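PDB 4MJ3: haloalkane dehalogenase from Mycobacterium rhodesiae, which probably hydrolyses carbon-halogen bonds of haloalkanes, releasing halide and the corresponding alcohol, as an alpha/beta-hydrolase-fold dehalogenase. Local coordinates for residues V48-H53 against A115-V120; R142-N147 against E292-F297; L243-D248 against S271-A276. One frame throughout, in Å; residues are numbered along the deposited sequence.

Contact 1: residues V48-H53 against A115-V120; sequences VVLLLH and ADVTLV
Four backbone hydrogen bonds join strand 48-52 to strand 117-120 as parallel neighbours. Thr118 N donates to Val48 O (2.9 Å) in the plane of that carbonyl. Leu50 sits opposite Leu119 and bonds to the residues flanking it: its N reaches Thr118 O (2.8 Å) from above the carbonyl plane, while its O takes Val120 N almost along the C=O axis (2.8 Å). Leu52 N closes the ladder on Val120 O, nearly straight (173°). Between these bonds the CA of Val49 leans on Thr118 O, a CA-H...O contact of 3.2 Å.

Apolar contacts line both faces. On one, Val120 CG2, anti to its carbonyl carbon, crosses Val49 CG1 obliquely (3.6 Å), and Leu51 lies alongside Val120, CD2 to CB. On the other, Leu50 CB presses tightly on Val117 CG1 (3.5 Å), and Leu52 CD1 meets Leu119 CD1 at about a right angle (3.7 Å).

One water lies within hydrogen-bonding distance of Val48 O, Asp116 O and Thr118 OG1; another accepts from Val48 N, 3.0 Å away, and stands near Ala115 O. The Thr118 hydroxyl also holds Arg142. Chemically, this is a hydrophobic, backbone-bonded strand pair in the central sheet of the alpha/beta-hydrolase fold, with strand 75-79 on the other flank of 48-52; the waters bridging the two segments sit where strand 117-120 begins.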
# COMPACT_ATOMS: atom_id res chain seq x y z
N VAL A 48 4.29 -15.93 -4.72
CA VAL A 48 3.81 -14.95 -3.77
C VAL A 48 3.41 -13.67 -4.50
O VAL A 48 4.20 -13.12 -5.27
CB VAL A 48 4.89 -14.61 -2.72
CG1 VAL A 48 4.46 -13.41 -1.87
CG2 VAL A 48 5.20 -15.82 -1.86
N VAL A 49 2.21 -13.19 -4.19
CA VAL A 49 1.77 -11.86 -4.60
C VAL A 49 1.60 -11.05 -3.32
O VAL A 49 0.76 -11.39 -2.48
CB VAL A 49 0.45 -11.93 -5.36
CG1 VAL A 49 0.00 -10.54 -5.79
CG2 VAL A 49 0.59 -12.88 -6.55
N LEU A 50 2.41 -10.02 -3.17
CA LEU A 50 2.39 -9.19 -1.97
C LEU A 50 1.58 -7.95 -2.23
O LEU A 50 1.92 -7.15 -3.11
CB LEU A 50 3.82 -8.82 -1.56
CG LEU A 50 3.94 -7.91 -0.34
CD1 LEU A 50 3.37 -8.57 0.91
CD2 LEU A 50 5.40 -7.58 -0.15
N LEU A 51 0.52 -7.78 -1.44
CA LEU A 51 -0.46 -6.73 -1.64
C LEU A 51 -0.31 -5.66 -0.58
O LEU A 51 -0.58 -5.91 0.60
CB LEU A 51 -1.88 -7.32 -1.55
CG LEU A 51 -2.17 -8.50 -2.47
CD1 LEU A 51 -3.44 -9.22 -2.06
CD2 LEU A 51 -2.25 -8.06 -3.92
N LEU A 52 0.15 -4.48 -0.98
CA LEU A 52 0.40 -3.40 -0.02
C LEU A 52 -0.58 -2.26 -0.19
O LEU A 52 -0.77 -1.74 -1.30
CB LEU A 52 1.84 -2.89 -0.14
CG LEU A 52 2.95 -3.93 0.11
CD1 LEU A 52 4.31 -3.23 0.15
CD2 LEU A 52 2.72 -4.73 1.38
N HIS A 53 -1.22 -1.90 0.92
CA HIS A 53 -2.18 -0.82 0.98
C HIS A 53 -1.47 0.44 1.44
O HIS A 53 -0.33 0.40 1.90
CB HIS A 53 -3.26 -1.17 1.99
CG HIS A 53 -2.83 -0.99 3.41
ND1 HIS A 53 -2.90 0.22 4.05
CD2 HIS A 53 -2.21 -1.83 4.27
CE1 HIS A 53 -2.40 0.11 5.26
NE2 HIS A 53 -1.98 -1.12 5.42
N ALA A 115 9.85 -14.80 -0.59
CA ALA A 115 10.86 -14.82 -1.65
C ALA A 115 10.22 -14.65 -3.03
O ALA A 115 9.07 -15.03 -3.21
CB ALA A 115 11.62 -16.15 -1.61
N ASP A 116 10.99 -14.13 -3.98
CA ASP A 116 10.58 -14.06 -5.39
C ASP A 116 9.18 -13.47 -5.50
O ASP A 116 8.27 -14.04 -6.11
CB ASP A 116 10.67 -15.44 -6.04
CG ASP A 116 12.07 -16.00 -6.03
OD1 ASP A 116 13.00 -15.27 -6.44
OD2 ASP A 116 12.26 -17.15 -5.60
N VAL A 117 9.04 -12.29 -4.92
CA VAL A 117 7.75 -11.66 -4.70
C VAL A 117 7.23 -10.91 -5.92
O VAL A 117 8.01 -10.22 -6.59
CB VAL A 117 7.89 -10.67 -3.52
CG1 VAL A 117 6.65 -9.83 -3.35
CG2 VAL A 117 8.21 -11.44 -2.26
N THR A 118 5.93 -11.03 -6.19
CA THR A 118 5.23 -10.14 -7.12
C THR A 118 4.52 -9.07 -6.29
O THR A 118 3.52 -9.33 -5.63
CB THR A 118 4.26 -10.91 -8.03
OG1 THR A 118 5.01 -11.79 -8.87
CG2 THR A 118 3.45 -9.96 -8.92
N LEU A 119 5.09 -7.87 -6.30
CA LEU A 119 4.53 -6.76 -5.55
C LEU A 119 3.36 -6.16 -6.30
O LEU A 119 3.46 -5.84 -7.49
CB LEU A 119 5.59 -5.69 -5.32
CG LEU A 119 5.15 -4.41 -4.62
CD1 LEU A 119 4.68 -4.70 -3.20
CD2 LEU A 119 6.30 -3.41 -4.60
N VAL A 120 2.25 -5.96 -5.59
CA VAL A 120 1.15 -5.16 -6.10
C VAL A 120 0.96 -4.02 -5.10
O VAL A 120 0.74 -4.24 -3.91
CB VAL A 120 -0.14 -5.96 -6.20
CG1 VAL A 120 -1.29 -5.07 -6.65
CG2 VAL A 120 0.06 -7.16 -7.13
O HOH W 1 5.73 -13.92 -7.44
O HOH W 2 7.19 -16.45 -4.91

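Contact 2: residues R142-N147 against E292-F297; sequences RVVAAN and EAVVTF
Helix 292-297 runs nearly antiparallel to strand 142-145, at 154°, with the two short axes 10.1 Å apart at their closest, so that helix side chains have to span the gap to the strand. Val294 comes first: its CG2 meets Val144 CG2 at 4.2 Å, a loose methyl-to-methyl contact. One turn later Phe297, its N bonded back to Ala293 O, does most of the work. Its CG is anti to the backbone N (chi1 170°), which extends the ring from the helix out to Arg142-Val144 of the strand. Val144 CG2 approaches ring atom CD2 of Phe297 at 3.6 Å. Arg142 slides past in the opposite direction, with CB 3.7 Å from Phe297 CE2, and its CD also stays beside that atom. The contact uses the aliphatic part of Arg142; the guanidinium is turned 74° from the ring plane and is occupied elsewhere: NH2 forms a salt bridge with Glu47 and a hydrogen bond to Asn301 O, NH1 a hydrogen bond to Thr118 OG1. Phe297 CZ lies 3.7 Å from Val143 O. No hydrogen bond crosses the interface. Helix 282-300, laid by such hydrophobic contacts across the face of the central sheet, is the C-terminal helix of the alpha/beta-hydrolase fold.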
# COMPACT_ATOMS: atom_id res chain seq x y z
N ARG A 142 8.62 -9.60 -9.79
CA ARG A 142 7.80 -8.74 -10.67
C ARG A 142 7.16 -7.64 -9.83
O ARG A 142 7.05 -7.77 -8.60
CB ARG A 142 6.67 -9.51 -11.32
CG ARG A 142 7.05 -10.87 -11.90
CD ARG A 142 5.84 -11.54 -12.48
NE ARG A 142 6.09 -12.92 -12.84
CZ ARG A 142 6.01 -13.96 -11.99
NH1 ARG A 142 5.72 -13.81 -10.70
NH2 ARG A 142 6.29 -15.17 -12.45
N VAL A 143 6.74 -6.56 -10.50
CA VAL A 143 6.10 -5.43 -9.82
C VAL A 143 4.88 -4.96 -10.62
O VAL A 143 4.95 -4.82 -11.85
CB VAL A 143 7.08 -4.26 -9.65
CG1 VAL A 143 6.37 -3.08 -9.00
CG2 VAL A 143 8.30 -4.69 -8.84
N VAL A 144 3.77 -4.77 -9.92
CA VAL A 144 2.57 -4.12 -10.46
C VAL A 144 2.36 -2.83 -9.68
O VAL A 144 2.20 -2.86 -8.45
CB VAL A 144 1.33 -5.02 -10.32
CG1 VAL A 144 0.10 -4.30 -10.88
CG2 VAL A 144 1.57 -6.33 -11.01
N ALA A 145 2.40 -1.70 -10.38
CA ALA A 145 2.14 -0.40 -9.77
C ALA A 145 0.77 0.08 -10.21
O ALA A 145 0.49 0.14 -11.41
CB ALA A 145 3.21 0.59 -10.19
N ALA A 146 -0.05 0.47 -9.25
CA ALA A 146 -1.40 0.95 -9.52
C ALA A 146 -1.71 2.16 -8.66
O ALA A 146 -1.86 2.03 -7.44
CB ALA A 146 -2.41 -0.15 -9.26
N ASN A 147 -1.85 3.33 -9.29
CA ASN A 147 -2.21 4.55 -8.59
C ASN A 147 -1.25 4.81 -7.44
O ASN A 147 -1.64 4.86 -6.25
CB ASN A 147 -3.66 4.52 -8.10
CG ASN A 147 -4.65 4.48 -9.25
OD1 ASN A 147 -4.29 4.61 -10.42
ND2 ASN A 147 -5.93 4.33 -8.89
N GLU A 292 -7.41 -9.86 -12.04
CA GLU A 292 -7.30 -10.57 -13.32
C GLU A 292 -6.09 -10.07 -14.14
O GLU A 292 -5.37 -10.87 -14.72
CB GLU A 292 -8.59 -10.47 -14.14
CG GLU A 292 -9.78 -11.26 -13.56
CD GLU A 292 -9.63 -12.78 -13.66
OE1 GLU A 292 -8.58 -13.26 -14.14
OE2 GLU A 292 -10.57 -13.51 -13.24
N ALA A 293 -5.86 -8.76 -14.14
CA ALA A 293 -4.68 -8.19 -14.81
C ALA A 293 -3.38 -8.72 -14.18
O ALA A 293 -2.43 -9.03 -14.89
CB ALA A 293 -4.71 -6.68 -14.79
N VAL A 294 -3.35 -8.84 -12.84
CA VAL A 294 -2.18 -9.38 -12.16
C VAL A 294 -1.93 -10.85 -12.53
O VAL A 294 -0.79 -11.23 -12.82
CB VAL A 294 -2.30 -9.25 -10.62
CG1 VAL A 294 -1.18 -10.00 -9.93
CG2 VAL A 294 -2.30 -7.78 -10.23
N VAL A 295 -3.00 -11.65 -12.59
CA VAL A 295 -2.88 -13.06 -12.95
C VAL A 295 -2.32 -13.17 -14.37
O VAL A 295 -1.39 -13.92 -14.61
CB VAL A 295 -4.21 -13.81 -12.84
CG1 VAL A 295 -4.07 -15.22 -13.41
CG2 VAL A 295 -4.67 -13.86 -11.39
N THR A 296 -2.89 -12.41 -15.29
CA THR A 296 -2.45 -12.42 -16.69
C THR A 296 -0.96 -12.08 -16.81
O THR A 296 -0.21 -12.75 -17.53
CB THR A 296 -3.32 -11.45 -17.52
OG1 THR A 296 -4.65 -11.97 -17.59
CG2 THR A 296 -2.77 -11.26 -18.94
N PHE A 297 -0.55 -11.05 -16.08
CA PHE A 297 0.85 -10.58 -16.03
C PHE A 297 1.82 -11.61 -15.45
O PHE A 297 2.89 -11.84 -16.00
CB PHE A 297 0.87 -9.27 -15.25
CG PHE A 297 2.23 -8.76 -14.89
CD1 PHE A 297 3.10 -8.28 -15.85
CD2 PHE A 297 2.60 -8.67 -13.56
CE1 PHE A 297 4.33 -7.76 -15.49
CE2 PHE A 297 3.83 -8.13 -13.18
CZ PHE A 297 4.69 -7.68 -14.14

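Contact 3: residues L243-D248 against S271-A276; sequences LSAFSD and SHVTIA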
# COMPACT_ATOMS: atom_id res chain seq x y z
N LEU A 243 4.58 -3.89 -14.44
CA LEU A 243 3.29 -3.60 -15.04
C LEU A 243 2.69 -2.33 -14.46
O LEU A 243 2.63 -2.16 -13.23
CB LEU A 243 2.31 -4.75 -14.78
CG LEU A 243 0.94 -4.62 -15.49
CD1 LEU A 243 1.09 -4.90 -16.97
CD2 LEU A 243 -0.10 -5.54 -14.88
N SER A 244 2.28 -1.45 -15.35
CA SER A 244 1.51 -0.27 -14.99
C SER A 244 0.04 -0.64 -15.12
O SER A 244 -0.40 -0.98 -16.21
CB SER A 244 1.86 0.90 -15.91
OG SER A 244 1.12 2.05 -15.55
N ALA A 245 -0.70 -0.54 -14.01
CA ALA A 245 -2.12 -0.84 -13.94
C ALA A 245 -2.86 0.22 -13.13
O ALA A 245 -3.64 -0.08 -12.22
CB ALA A 245 -2.33 -2.23 -13.35
N PHE A 246 -2.64 1.48 -13.51
CA PHE A 246 -3.34 2.62 -12.93
C PHE A 246 -4.79 2.66 -13.45
O PHE A 246 -5.12 2.08 -14.50
CB PHE A 246 -2.66 3.94 -13.30
CG PHE A 246 -1.37 4.22 -12.60
CD1 PHE A 246 -0.33 3.27 -12.54
CD2 PHE A 246 -1.15 5.47 -12.01
CE1 PHE A 246 0.87 3.57 -11.91
CE2 PHE A 246 0.07 5.78 -11.39
CZ PHE A 246 1.07 4.83 -11.32
N SER A 247 -5.67 3.32 -12.70
CA SER A 247 -7.04 3.53 -13.13
C SER A 247 -7.18 4.84 -13.87
O SER A 247 -6.22 5.63 -13.97
CB SER A 247 -7.99 3.49 -11.92
OG SER A 247 -7.79 4.61 -11.09
N ASP A 248 -8.38 5.09 -14.40
CA ASP A 248 -8.61 6.25 -15.25
C ASP A 248 -9.20 7.48 -14.55
O ASP A 248 -9.37 8.51 -15.19
CB ASP A 248 -9.49 5.86 -16.46
CG ASP A 248 -10.85 5.34 -16.07
OD1 ASP A 248 -11.20 5.26 -14.87
OD2 ASP A 248 -11.62 4.96 -17.00
N SER A 271 2.41 -5.54 -21.26
CA SER A 271 1.11 -5.10 -21.70
C SER A 271 0.38 -4.31 -20.64
O SER A 271 -0.47 -4.84 -19.93
CB SER A 271 0.27 -6.30 -22.13
OG SER A 271 0.80 -6.83 -23.33
N HIS A 272 0.72 -3.02 -20.56
CA HIS A 272 0.19 -2.16 -19.52
C HIS A 272 -1.29 -1.97 -19.76
O HIS A 272 -1.78 -2.05 -20.89
CB HIS A 272 0.92 -0.84 -19.47
CG HIS A 272 2.41 -0.99 -19.38
ND1 HIS A 272 3.02 -1.50 -18.26
CD2 HIS A 272 3.39 -0.79 -20.29
CE1 HIS A 272 4.32 -1.60 -18.48
NE2 HIS A 272 4.57 -1.18 -19.71
N VAL A 273 -2.01 -1.77 -18.68
CA VAL A 273 -3.45 -1.63 -18.73
C VAL A 273 -3.87 -0.37 -18.01
O VAL A 273 -3.18 0.12 -17.13
CB VAL A 273 -4.13 -2.88 -18.10
CG1 VAL A 273 -3.78 -4.14 -18.89
CG2 VAL A 273 -3.72 -3.08 -16.66
N THR A 274 -5.01 0.17 -18.42
CA THR A 274 -5.69 1.21 -17.66
C THR A 274 -6.97 0.57 -17.13
O THR A 274 -7.77 0.05 -17.92
CB THR A 274 -6.01 2.43 -18.52
OG1 THR A 274 -4.79 2.99 -19.04
CG2 THR A 274 -6.71 3.49 -17.69
N ILE A 275 -7.13 0.56 -15.81
CA ILE A 275 -8.31 -0.03 -15.18
C ILE A 275 -9.44 1.00 -15.30
O ILE A 275 -9.41 2.06 -14.66
CB ILE A 275 -8.06 -0.40 -13.71
CG1 ILE A 275 -6.90 -1.40 -13.58
CG2 ILE A 275 -9.33 -0.94 -13.05
CD1 ILE A 275 -7.13 -2.72 -14.28
N ALA A 276 -10.42 0.70 -16.15
CA ALA A 276 -11.49 1.62 -16.48
C ALA A 276 -12.53 1.68 -15.37
O ALA A 276 -12.84 0.68 -14.75
CB ALA A 276 -12.17 1.21 -17.78
O HOH W 3 -1.57 2.08 -16.21
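Three hydrogen bonds grip a water held between segments 243-248 and 271-276: it donates to Ser244 OG (2.8 Å) and Val273 O (2.7 Å) and accepts from Phe246 N (3.0 Å). It bridges the irregular pairing at the edge of the alpha/beta-hydrolase sheet, where 271-276 probably takes the position of the canonical fold's last strand, though without regular strand geometry. Ser244 OG has a second partner in Glu257. To one side, Val273 N donates to Ser244 O nearly along the C=O axis; on the other, Ile275 N donates to Phe246 O (2.8 Å). The Ser247-Ile275 bridge is held by that bond and, on its far side, by a weak one from Asp248 N to Ile275 O. The His272 imidazole replaces a backbone carbonyl: Ser244 N donates to its ND1 in the ring plane (3.0 Å, 169°), and NE2 reaches Ala267 O, consistent with a neutral ring protonated on NE2. Away from the water, Ala245 CB packs on Val273 CG2 (3.7 Å), and Ile275 CG1 lies near Ala245 O, a buried oxygen with no partner. Asp248, with CG between its backbone N and carbonyl carbon (chi1 61°), bonds to Gly277 N and turns OD2 over Ala276 CA at 3.4 Å.

The three contacts step across one sheet. Contacts 1 and 2, centres about 10 Å apart, join where Leu119 O meets Val144 N (2.7 Å, a probable hydrogen bond), and Val120 CG2 touches Val294 CG2 of the helix (3.9 Å). Contact 3, its centre about 8 Å from that of contact 2, is joined through strand 242-244 by probable hydrogen bonds from Leu243 N to Val143 O (2.8 Å) and between Asn147 ND2 and Ser247 OG (2.9 Å). Contacts 1 and 3 do not touch; their nearest atoms are about 7 Å apart. In alpha/beta hydrolases the catalytic residues sit on loops at the C-terminal ends of the parallel strands, so the active site probably lies beyond those ends here too.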